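Local coordinates for protein tonb-dependent siderophore receptor (Acinetobacter baumannii, PDB 5FP1) that probably takes part in the first step of iron uptake across the outer membrane by binding iron-chelating siderophores, possibly including ferric enterobactin, at residues Ser22-Gln27 / Lys528-Asp533; Asp39-Val44 / Leu434-Leu439; Ile52-Val57 / Thr627-Tyr632; Thr58-Ala63 / Ile137-Lys142. All coordinates share one frame; numbering follows the deposited sequence.

Interaction 1. Residues Ser22-Gln27 / Lys528-Asp533; sequences SLKVDQ and KWDFLD
Lys24 lays the last two atoms of its long side chain over the carboxylate of Asp530: its CE lies 3.5 Å from Asp530 OD1, and its NZ forms a rather long salt bridge to Asp530 OD2 at 3.6 Å. The chain runs extended from the backbone and bends only at its last torsion (chi4 -86°), which swings the ammonium group back to Asp26. There the grip is tighter, with Lys24 NZ 2.7 Å from Asp26 OD1 on that oxygen's syn side. Lysine suits the place because one positive charge serves two acids whose nearest oxygens, Asp26 OD1 and Asp530 OD2, are 4.3 Å apart and would otherwise tend to repel each other. A water ties the same acids together, donating to Asp26 OD1 and Asp530 OD1. Behind the lysine, Ser22 OG accepts from Lys24 N at 3.0 Å, an ST turn that shapes the chain where the lysine leaves it. Asn534 O also accepts from Lys24 NZ, while Asn537 ND2 bonds Asp530 OD1. The network thus joins the N-terminal loop ahead of strand 43-47 to the end of barrel strand 518-531, with strand 536-555 alongside and helix 49-55 touching the loop through Leu23.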
# COMPACT_ATOMS: atom_id res chain seq x y z
N SER A 22 -14.25 -19.15 -0.41
CA SER A 22 -15.14 -18.12 0.04
C SER A 22 -14.55 -16.69 -0.05
O SER A 22 -13.38 -16.47 0.24
CB SER A 22 -15.58 -18.36 1.48
OG SER A 22 -16.57 -17.40 1.85
N LEU A 23 -15.39 -15.74 -0.43
CA LEU A 23 -15.06 -14.32 -0.36
C LEU A 23 -15.10 -13.78 1.09
O LEU A 23 -14.63 -12.69 1.36
CB LEU A 23 -15.99 -13.53 -1.26
CG LEU A 23 -15.87 -13.77 -2.77
CD1 LEU A 23 -16.92 -12.98 -3.50
CD2 LEU A 23 -14.49 -13.39 -3.29
N LYS A 24 -15.67 -14.57 2.00
CA LYS A 24 -15.77 -14.21 3.41
C LYS A 24 -14.62 -14.87 4.14
O LYS A 24 -14.41 -16.08 4.03
CB LYS A 24 -17.12 -14.71 3.94
CG LYS A 24 -17.35 -14.73 5.45
CD LYS A 24 -18.74 -15.31 5.70
CE LYS A 24 -19.12 -15.38 7.17
NZ LYS A 24 -18.60 -16.64 7.75
N VAL A 25 -13.84 -14.07 4.85
CA VAL A 25 -12.75 -14.62 5.64
C VAL A 25 -13.06 -14.45 7.12
O VAL A 25 -13.31 -13.33 7.56
CB VAL A 25 -11.43 -13.90 5.27
CG1 VAL A 25 -10.26 -14.42 6.10
CG2 VAL A 25 -11.16 -14.07 3.78
N ASP A 26 -13.03 -15.54 7.89
CA ASP A 26 -13.48 -15.52 9.30
C ASP A 26 -12.39 -15.14 10.28
O ASP A 26 -12.67 -14.52 11.31
CB ASP A 26 -14.06 -16.86 9.74
CG ASP A 26 -15.33 -17.20 9.03
OD1 ASP A 26 -16.09 -16.28 8.65
OD2 ASP A 26 -15.58 -18.40 8.84
N GLN A 27 -11.16 -15.54 9.99
CA GLN A 27 -10.04 -15.32 10.89
C GLN A 27 -8.90 -14.66 10.13
O GLN A 27 -8.58 -15.06 9.02
CB GLN A 27 -9.50 -16.64 11.45
CG GLN A 27 -10.54 -17.54 12.07
CD GLN A 27 -10.71 -17.28 13.54
OE1 GLN A 27 -10.09 -16.37 14.11
NE2 GLN A 27 -11.54 -18.08 14.19
N LYS A 528 -21.05 -6.21 13.76
CA LYS A 528 -20.71 -7.25 12.79
C LYS A 528 -21.63 -8.45 12.96
O LYS A 528 -21.93 -8.82 14.09
CB LYS A 528 -19.27 -7.72 12.99
CG LYS A 528 -18.21 -6.60 12.93
CD LYS A 528 -16.79 -7.16 12.85
CE LYS A 528 -15.76 -6.04 13.01
NZ LYS A 528 -14.39 -6.59 12.95
N TRP A 529 -22.02 -9.07 11.86
CA TRP A 529 -23.00 -10.18 11.88
C TRP A 529 -22.65 -11.23 10.86
O TRP A 529 -22.45 -10.90 9.68
CB TRP A 529 -24.42 -9.67 11.60
CG TRP A 529 -24.88 -8.85 12.71
CD1 TRP A 529 -24.64 -7.52 12.91
CD2 TRP A 529 -25.60 -9.31 13.87
NE1 TRP A 529 -25.18 -7.12 14.11
CE2 TRP A 529 -25.77 -8.20 14.72
CE3 TRP A 529 -26.15 -10.54 14.25
CZ2 TRP A 529 -26.45 -8.28 15.94
CZ3 TRP A 529 -26.82 -10.62 15.46
CH2 TRP A 529 -26.96 -9.49 16.29
N ASP A 530 -22.59 -12.48 11.30
CA ASP A 530 -22.61 -13.63 10.39
C ASP A 530 -24.06 -14.05 10.16
O ASP A 530 -24.78 -14.23 11.13
CB ASP A 530 -21.84 -14.81 10.97
CG ASP A 530 -20.35 -14.76 10.67
OD1 ASP A 530 -19.86 -13.75 10.12
OD2 ASP A 530 -19.67 -15.74 11.02
N PHE A 531 -24.44 -14.24 8.90
CA PHE A 531 -25.81 -14.55 8.47
C PHE A 531 -25.82 -15.76 7.58
O PHE A 531 -24.78 -16.19 7.06
CB PHE A 531 -26.40 -13.45 7.57
CG PHE A 531 -26.70 -12.18 8.25
CD1 PHE A 531 -27.74 -12.09 9.17
CD2 PHE A 531 -25.98 -11.03 7.93
CE1 PHE A 531 -28.05 -10.90 9.80
CE2 PHE A 531 -26.29 -9.83 8.55
CZ PHE A 531 -27.32 -9.76 9.48
N LEU A 532 -27.04 -16.26 7.33
CA LEU A 532 -27.26 -17.35 6.38
C LEU A 532 -26.41 -18.52 6.68
O LEU A 532 -25.63 -18.97 5.83
CB LEU A 532 -26.94 -16.92 4.95
CG LEU A 532 -27.95 -16.08 4.18
CD1 LEU A 532 -27.55 -16.09 2.71
CD2 LEU A 532 -29.36 -16.63 4.35
N ASP A 533 -26.53 -19.05 7.89
CA ASP A 533 -25.75 -20.22 8.27
C ASP A 533 -24.26 -19.98 8.06
O ASP A 533 -23.53 -20.87 7.63
CB ASP A 533 -26.19 -21.46 7.48
CG ASP A 533 -27.56 -21.95 7.90
OD1 ASP A 533 -27.93 -21.74 9.08
OD2 ASP A 533 -28.26 -22.55 7.07
O HOH W 1 -17.02 -13.91 9.97

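Interaction 2. Residues Asp39-Val44 / Leu434-Leu439; sequences DTPKSV and LLDLGL
Leu434, near the start of strand 433-450, meets Asp39 through one methyl: CD1 lies 3.6 Å from Asp39 CB. The leucine packs against the aliphatic root of the aspartate, and Asp39 CG is farther off, 4.1 Å from the same CD1. An acid can tolerate this apolar neighbour because its charge is engaged elsewhere: Asp39 OD1 makes a salt bridge with Lys477. Leu435 turns its side chain away from the 39-44 segment, as expected one residue along a strand, and the next inward position belongs to Asp436. Such a strand is part of the transmembrane barrel of a TonB-dependent receptor, whose interior is filled by the plug, and 39-44 is plug chain running into strand 43-47. At Asp436 the partner is the CG-CD part of the Pro41 ring. Pro41 CG sits 3.6 Å from Asp436 CB, and the carboxylate follows alongside CG and CD. CG of Asp436 stands anti to the backbone N (chi1 -166°), which runs the acid beside the ring, and its oxygens are held by Gln471 and Asn426. Proline suits the centre of an inverse gamma turn because its ring holds phi (-85° here) in the range the turn needs; Lys42 N makes a weak 2.9 Å bond to Thr40 O, and the rigid ring offers carbon to the barrel wall at the bend.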
# COMPACT_ATOMS: atom_id res chain seq x y z
N ASP A 39 -15.68 -10.92 16.19
CA ASP A 39 -15.63 -10.46 17.56
C ASP A 39 -14.52 -9.46 17.82
O ASP A 39 -14.33 -9.03 18.94
CB ASP A 39 -15.44 -11.65 18.47
CG ASP A 39 -16.60 -12.65 18.34
OD1 ASP A 39 -17.66 -12.26 17.81
OD2 ASP A 39 -16.39 -13.81 18.69
N THR A 40 -13.80 -9.08 16.77
CA THR A 40 -12.70 -8.13 16.93
C THR A 40 -13.28 -6.73 16.83
O THR A 40 -13.97 -6.42 15.87
CB THR A 40 -11.63 -8.40 15.84
OG1 THR A 40 -11.09 -9.72 16.01
CG2 THR A 40 -10.51 -7.35 15.90
N PRO A 41 -13.03 -5.87 17.85
CA PRO A 41 -13.62 -4.54 17.89
C PRO A 41 -12.79 -3.51 17.08
O PRO A 41 -12.33 -2.50 17.62
CB PRO A 41 -13.64 -4.22 19.38
CG PRO A 41 -12.42 -4.95 19.90
CD PRO A 41 -12.32 -6.19 19.09
N LYS A 42 -12.62 -3.80 15.80
CA LYS A 42 -11.77 -3.02 14.92
C LYS A 42 -12.17 -3.36 13.51
O LYS A 42 -12.59 -4.48 13.24
CB LYS A 42 -10.30 -3.39 15.15
CG LYS A 42 -9.29 -2.35 14.69
CD LYS A 42 -7.90 -2.68 15.19
CE LYS A 42 -6.98 -1.48 15.03
NZ LYS A 42 -7.21 -0.47 16.10
N SER A 43 -12.06 -2.40 12.60
CA SER A 43 -12.37 -2.66 11.19
C SER A 43 -11.19 -3.31 10.50
O SER A 43 -10.07 -2.79 10.51
CB SER A 43 -12.73 -1.39 10.48
OG SER A 43 -13.88 -0.79 11.08
N VAL A 44 -11.46 -4.45 9.89
CA VAL A 44 -10.45 -5.19 9.12
C VAL A 44 -11.13 -5.71 7.87
O VAL A 44 -12.23 -6.29 7.96
CB VAL A 44 -9.90 -6.39 9.89
CG1 VAL A 44 -8.81 -7.12 9.10
CG2 VAL A 44 -9.39 -6.00 11.25
N LEU A 434 -16.79 -9.47 25.78
CA LEU A 434 -15.33 -9.57 25.51
C LEU A 434 -14.64 -8.24 25.70
O LEU A 434 -15.05 -7.24 25.11
CB LEU A 434 -15.06 -10.04 24.08
CG LEU A 434 -15.94 -11.17 23.56
CD1 LEU A 434 -15.68 -11.39 22.08
CD2 LEU A 434 -15.67 -12.44 24.34
N LEU A 435 -13.60 -8.22 26.53
CA LEU A 435 -12.79 -7.04 26.77
C LEU A 435 -11.47 -7.15 25.99
O LEU A 435 -10.70 -8.08 26.22
CB LEU A 435 -12.48 -6.92 28.25
CG LEU A 435 -11.60 -5.75 28.66
CD1 LEU A 435 -12.23 -4.42 28.27
CD2 LEU A 435 -11.33 -5.82 30.17
N ASP A 436 -11.26 -6.25 25.04
CA ASP A 436 -10.05 -6.29 24.19
C ASP A 436 -9.03 -5.27 24.68
O ASP A 436 -9.39 -4.10 24.89
CB ASP A 436 -10.44 -5.97 22.74
CG ASP A 436 -9.32 -6.32 21.74
OD1 ASP A 436 -9.03 -7.53 21.53
OD2 ASP A 436 -8.72 -5.36 21.19
N LEU A 437 -7.79 -5.69 24.91
CA LEU A 437 -6.78 -4.79 25.45
C LEU A 437 -5.48 -4.93 24.68
O LEU A 437 -5.09 -6.03 24.30
CB LEU A 437 -6.50 -5.10 26.91
CG LEU A 437 -7.74 -5.05 27.84
CD1 LEU A 437 -7.40 -5.72 29.15
CD2 LEU A 437 -8.22 -3.63 28.06
N GLY A 438 -4.78 -3.82 24.53
CA GLY A 438 -3.43 -3.86 23.97
C GLY A 438 -2.63 -2.70 24.50
O GLY A 438 -3.16 -1.59 24.69
N LEU A 439 -1.36 -2.96 24.73
CA LEU A 439 -0.44 -1.97 25.26
C LEU A 439 0.94 -2.24 24.65
O LEU A 439 1.40 -3.36 24.68
CB LEU A 439 -0.38 -2.11 26.78
CG LEU A 439 0.45 -1.13 27.57
CD1 LEU A 439 -0.02 0.30 27.39
CD2 LEU A 439 0.38 -1.52 29.04

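Interaction 3. Residues Ile52-Val57 / Thr627-Tyr632; sequences IEDTKV and TLWTTY
The polar part of this contact centres on Asp54 OD2, which accepts a hydrogen bond from Trp629 NE1 at 3.0 Å. The bond is fairly straight, 162° at the hydrogen, and the oxygen lies nearly in the plane of the indole, at its edge. On the acid's side it arrives from the anti direction and somewhat out of the carboxylate plane, the two flat groups being turned 48° against each other. The methyl CG2 of Thr631 makes a van der Waals approach to Asp54 OD2 at 3.4 Å. A water bonds Thr631 OG1 at 2.9 Å, but its approach to Asp54 OD2 is so short that this leg is doubtful; Thr631 OG1 is also hydrogen-bonded to Asn583 OD1. The other carboxylate oxygen, Asp54 OD1, is taken by Gln50 and by a salt bridge from Arg671, and the arginine would be expected to stabilise the negative charge of this buried acid.

The apolar part uses one face of the same indole. Thr55 CG2 stands almost directly above the six-membered ring of Trp629, 4.3 Å from its centroid, a CH-pi contact. Asp54 CB lies obliquely above the NE1-CE2 side, on the face that Thr55 covers, 3.5 Å from Trp629 NE1. Tryptophan can serve both needs, since its N-H lies on the rim and its broad face receives the methyl; CG anti to the backbone N (chi1 -180°) extends the ring from strand 624-635 toward the helix.

Here a helix of the plug, 49-55, is pinned to the inner wall of the barrel, the plug-in-barrel architecture of TonB-dependent receptors.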
# COMPACT_ATOMS: atom_id res chain seq x y z
N ILE A 52 -8.88 -12.40 -5.37
CA ILE A 52 -7.63 -12.23 -6.10
C ILE A 52 -7.67 -13.08 -7.39
O ILE A 52 -7.35 -12.61 -8.49
CB ILE A 52 -6.42 -12.56 -5.21
CG1 ILE A 52 -6.26 -11.47 -4.11
CG2 ILE A 52 -5.16 -12.67 -6.05
CD1 ILE A 52 -5.33 -11.87 -3.00
N GLU A 53 -8.12 -14.32 -7.27
CA GLU A 53 -8.27 -15.19 -8.45
C GLU A 53 -9.31 -14.71 -9.46
O GLU A 53 -9.06 -14.74 -10.66
CB GLU A 53 -8.52 -16.64 -8.01
CG GLU A 53 -7.21 -17.26 -7.53
CD GLU A 53 -7.34 -18.63 -6.90
OE1 GLU A 53 -8.38 -19.30 -7.11
OE2 GLU A 53 -6.38 -19.02 -6.18
N ASP A 54 -10.45 -14.27 -8.98
CA ASP A 54 -11.51 -13.82 -9.84
C ASP A 54 -11.10 -12.57 -10.65
O ASP A 54 -11.49 -12.42 -11.83
CB ASP A 54 -12.73 -13.44 -9.01
CG ASP A 54 -13.60 -14.63 -8.63
OD1 ASP A 54 -13.23 -15.79 -8.94
OD2 ASP A 54 -14.64 -14.36 -7.99
N THR A 55 -10.37 -11.65 -10.01
CA THR A 55 -10.04 -10.39 -10.67
C THR A 55 -8.74 -10.46 -11.46
O THR A 55 -8.51 -9.61 -12.29
CB THR A 55 -9.90 -9.24 -9.65
OG1 THR A 55 -8.96 -9.58 -8.63
CG2 THR A 55 -11.24 -8.93 -9.02
N LYS A 56 -7.93 -11.46 -11.16
CA LYS A 56 -6.56 -11.63 -11.66
C LYS A 56 -5.74 -10.36 -11.45
O LYS A 56 -4.97 -9.96 -12.33
CB LYS A 56 -6.52 -12.06 -13.14
CG LYS A 56 -5.27 -12.86 -13.50
CD LYS A 56 -5.19 -13.18 -15.00
CE LYS A 56 -3.81 -13.74 -15.40
NZ LYS A 56 -3.51 -15.03 -14.72
N VAL A 57 -5.90 -9.73 -10.28
CA VAL A 57 -5.03 -8.59 -9.94
C VAL A 57 -3.60 -9.07 -9.77
O VAL A 57 -3.34 -10.10 -9.13
CB VAL A 57 -5.49 -7.80 -8.72
CG1 VAL A 57 -6.74 -7.00 -9.05
CG2 VAL A 57 -5.72 -8.71 -7.52
N THR A 627 -17.37 -0.26 -3.70
CA THR A 627 -16.94 -1.28 -4.62
C THR A 627 -17.87 -2.47 -4.51
O THR A 627 -18.48 -2.75 -3.45
CB THR A 627 -15.50 -1.78 -4.40
OG1 THR A 627 -15.43 -2.51 -3.18
CG2 THR A 627 -14.45 -0.61 -4.35
N LEU A 628 -17.96 -3.17 -5.61
CA LEU A 628 -18.80 -4.38 -5.70
C LEU A 628 -18.16 -5.36 -6.65
O LEU A 628 -17.75 -5.00 -7.77
CB LEU A 628 -20.20 -4.00 -6.18
CG LEU A 628 -21.11 -5.16 -6.61
CD1 LEU A 628 -21.52 -5.95 -5.41
CD2 LEU A 628 -22.34 -4.62 -7.32
N TRP A 629 -18.03 -6.61 -6.18
CA TRP A 629 -17.68 -7.73 -7.03
C TRP A 629 -18.69 -8.83 -6.75
O TRP A 629 -18.89 -9.20 -5.60
CB TRP A 629 -16.29 -8.25 -6.72
CG TRP A 629 -15.93 -9.39 -7.58
CD1 TRP A 629 -15.86 -10.69 -7.23
CD2 TRP A 629 -15.61 -9.33 -8.97
NE1 TRP A 629 -15.52 -11.47 -8.31
CE2 TRP A 629 -15.36 -10.65 -9.40
CE3 TRP A 629 -15.52 -8.29 -9.91
CZ2 TRP A 629 -15.03 -10.97 -10.71
CZ3 TRP A 629 -15.18 -8.61 -11.22
CH2 TRP A 629 -14.94 -9.94 -11.61
N THR A 630 -19.32 -9.35 -7.80
CA THR A 630 -20.26 -10.43 -7.63
C THR A 630 -20.17 -11.44 -8.77
O THR A 630 -19.90 -11.07 -9.92
CB THR A 630 -21.69 -9.88 -7.45
OG1 THR A 630 -22.56 -10.95 -7.07
CG2 THR A 630 -22.20 -9.18 -8.69
N THR A 631 -20.30 -12.72 -8.42
CA THR A 631 -20.25 -13.78 -9.42
C THR A 631 -21.42 -14.75 -9.27
O THR A 631 -21.99 -14.91 -8.18
CB THR A 631 -18.93 -14.58 -9.40
OG1 THR A 631 -18.92 -15.51 -8.32
CG2 THR A 631 -17.70 -13.63 -9.28
N TYR A 632 -21.75 -15.38 -10.40
CA TYR A 632 -22.89 -16.28 -10.49
C TYR A 632 -22.54 -17.52 -11.31
O TYR A 632 -21.89 -17.45 -12.35
CB TYR A 632 -24.11 -15.56 -11.06
CG TYR A 632 -25.39 -16.30 -10.75
CD1 TYR A 632 -25.82 -17.35 -11.57
CD2 TYR A 632 -26.14 -16.01 -9.62
CE1 TYR A 632 -26.96 -18.06 -11.27
CE2 TYR A 632 -27.28 -16.72 -9.32
CZ TYR A 632 -27.69 -17.74 -10.16
OH TYR A 632 -28.83 -18.46 -9.85
O HOH W 2 -16.24 -16.21 -7.38

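Interaction 4. Residues Thr58-Ala63 / Ile137-Lys142; sequences TTLADA and INMISK
Leu60 reaches across to Met139 and Ile137 inside the plug, the globular domain that fills the barrel of a TonB-dependent receptor. The contact sets the short helix 60-63 against strand 135-141, which lies in the middle of the plug's mixed five-stranded sheet between strands 114-121 and 96-98.

Dispersion carries all of the contact between the segments. The two methyls of Leu60 divide the work: CD2 goes to the sulfur, 4.0 Å from Met139 SD, whereas CD1 goes to the branch methyl of isoleucine, a marginal contact 4.5 Å from Ile137 CG2. Met139 and Ile137 are two apart on the strand and so present their side chains on the same side of the sheet, while Asn138 between them turns to the other and bonds Gly100 through its OD1. A branched leucine suits this place because its fork can span both neighbours; with CG anti to the backbone N (chi1 175°), that fork is carried out toward the strand. The unbranched chain of Met139 brings SD to Leu60 CD2. Leu60 also touches Met96, and Met139 touches Val114, so the apolar patch continues onto the strands flanking 135-141.

Hydrogen bonds act within the helical segment instead, fixing the turn from which Leu60 projects. Ala63 N bonds to Thr59 O at 2.9 Å, closing the first turn. Thr59 is the N-cap, a position to which threonine is well suited because its short hydroxyl side chain can replace a missing backbone acceptor: Thr59 OG1 accepts from Asp62 N at 3.1 Å with an angle of 163° at the hydrogen.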
# COMPACT_ATOMS: atom_id res chain seq x y z
N THR A 58 -2.68 -8.34 -10.37
CA THR A 58 -1.29 -8.76 -10.37
C THR A 58 -0.39 -7.93 -9.46
O THR A 58 0.72 -8.34 -9.14
CB THR A 58 -0.71 -8.75 -11.78
OG1 THR A 58 -0.59 -7.40 -12.23
CG2 THR A 58 -1.59 -9.58 -12.76
N THR A 59 -0.87 -6.77 -9.04
CA THR A 59 -0.11 -5.91 -8.13
C THR A 59 -0.99 -5.53 -6.93
O THR A 59 -2.23 -5.49 -7.03
CB THR A 59 0.32 -4.62 -8.83
OG1 THR A 59 -0.83 -3.84 -9.16
CG2 THR A 59 1.12 -4.90 -10.11
N LEU A 60 -0.36 -5.25 -5.81
CA LEU A 60 -1.08 -4.72 -4.66
C LEU A 60 -1.88 -3.48 -5.02
O LEU A 60 -3.03 -3.33 -4.59
CB LEU A 60 -0.10 -4.39 -3.53
CG LEU A 60 -0.73 -3.70 -2.30
CD1 LEU A 60 -1.71 -4.67 -1.63
CD2 LEU A 60 0.30 -3.22 -1.30
N ALA A 61 -1.29 -2.57 -5.79
CA ALA A 61 -1.95 -1.33 -6.13
C ALA A 61 -3.30 -1.63 -6.81
O ALA A 61 -4.33 -1.06 -6.45
CB ALA A 61 -1.07 -0.50 -7.04
N ASP A 62 -3.28 -2.56 -7.77
CA ASP A 62 -4.52 -2.95 -8.44
C ASP A 62 -5.49 -3.62 -7.45
O ASP A 62 -6.68 -3.31 -7.45
CB ASP A 62 -4.23 -3.89 -9.62
CG ASP A 62 -3.60 -3.16 -10.79
OD1 ASP A 62 -3.70 -1.94 -10.87
OD2 ASP A 62 -2.95 -3.80 -11.61
N ALA A 63 -4.97 -4.50 -6.60
CA ALA A 63 -5.79 -5.20 -5.63
C ALA A 63 -6.56 -4.26 -4.73
O ALA A 63 -7.69 -4.55 -4.33
CB ALA A 63 -4.95 -6.15 -4.81
N ILE A 137 -1.50 -2.19 6.10
CA ILE A 137 -1.70 -3.27 5.16
C ILE A 137 -0.71 -4.37 5.46
O ILE A 137 0.48 -4.11 5.66
CB ILE A 137 -1.49 -2.75 3.74
CG1 ILE A 137 -2.62 -1.76 3.42
CG2 ILE A 137 -1.45 -3.91 2.75
CD1 ILE A 137 -2.35 -0.89 2.22
N ASN A 138 -1.21 -5.60 5.46
CA ASN A 138 -0.39 -6.77 5.79
C ASN A 138 -0.63 -7.81 4.72
O ASN A 138 -1.76 -8.29 4.54
CB ASN A 138 -0.78 -7.30 7.17
CG ASN A 138 0.12 -8.44 7.64
OD1 ASN A 138 1.21 -8.68 7.08
ND2 ASN A 138 -0.36 -9.19 8.63
N MET A 139 0.40 -8.10 3.93
CA MET A 139 0.28 -9.08 2.86
C MET A 139 0.70 -10.46 3.42
O MET A 139 1.77 -10.60 4.00
CB MET A 139 1.12 -8.65 1.64
CG MET A 139 0.55 -7.38 0.96
SD MET A 139 1.72 -6.85 -0.27
CE MET A 139 1.21 -7.91 -1.58
N ILE A 140 -0.17 -11.44 3.26
CA ILE A 140 0.01 -12.78 3.83
C ILE A 140 0.55 -13.67 2.71
O ILE A 140 -0.05 -13.75 1.67
CB ILE A 140 -1.33 -13.39 4.29
CG1 ILE A 140 -2.07 -12.43 5.24
CG2 ILE A 140 -1.15 -14.76 4.94
CD1 ILE A 140 -1.28 -12.03 6.45
N SER A 141 1.69 -14.31 2.94
CA SER A 141 2.41 -15.03 1.89
C SER A 141 1.94 -16.46 1.82
O SER A 141 1.57 -17.06 2.84
CB SER A 141 3.91 -15.05 2.19
OG SER A 141 4.42 -13.75 2.33
N LYS A 142 1.98 -17.00 0.62
CA LYS A 142 1.84 -18.44 0.41
C LYS A 142 3.09 -19.11 0.94
O LYS A 142 4.19 -18.78 0.53
CB LYS A 142 1.75 -18.72 -1.08
CG LYS A 142 0.46 -18.23 -1.71
CD LYS A 142 0.56 -18.23 -3.23
CE LYS A 142 -0.81 -17.97 -3.83
NZ LYS A 142 -0.71 -17.43 -5.20

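Interactions 1, 2 and 3 tie the N-terminal part of the chain to the barrel wall at three places, whereas interaction 4 lies within the plug, its centre about 8 Å from that of the chain. Interactions 1 and 2 touch: Lys528 NZ lies 2.8 Å from Lys42 O and 3.0 Å from Thr40 O, probable hydrogen bonds that join a barrel lysine to the turn around Pro41. Interactions 3 and 4 also touch: Val57 CG2, in the loop after helix 49-55, packs 3.8 Å from Ala63 CB of helix 60-63. The centres of interactions 2 and 3 are about 29 Å apart. A C8E detergent touches Trp529, and one lies about 8 Å from the Pro41 side chain.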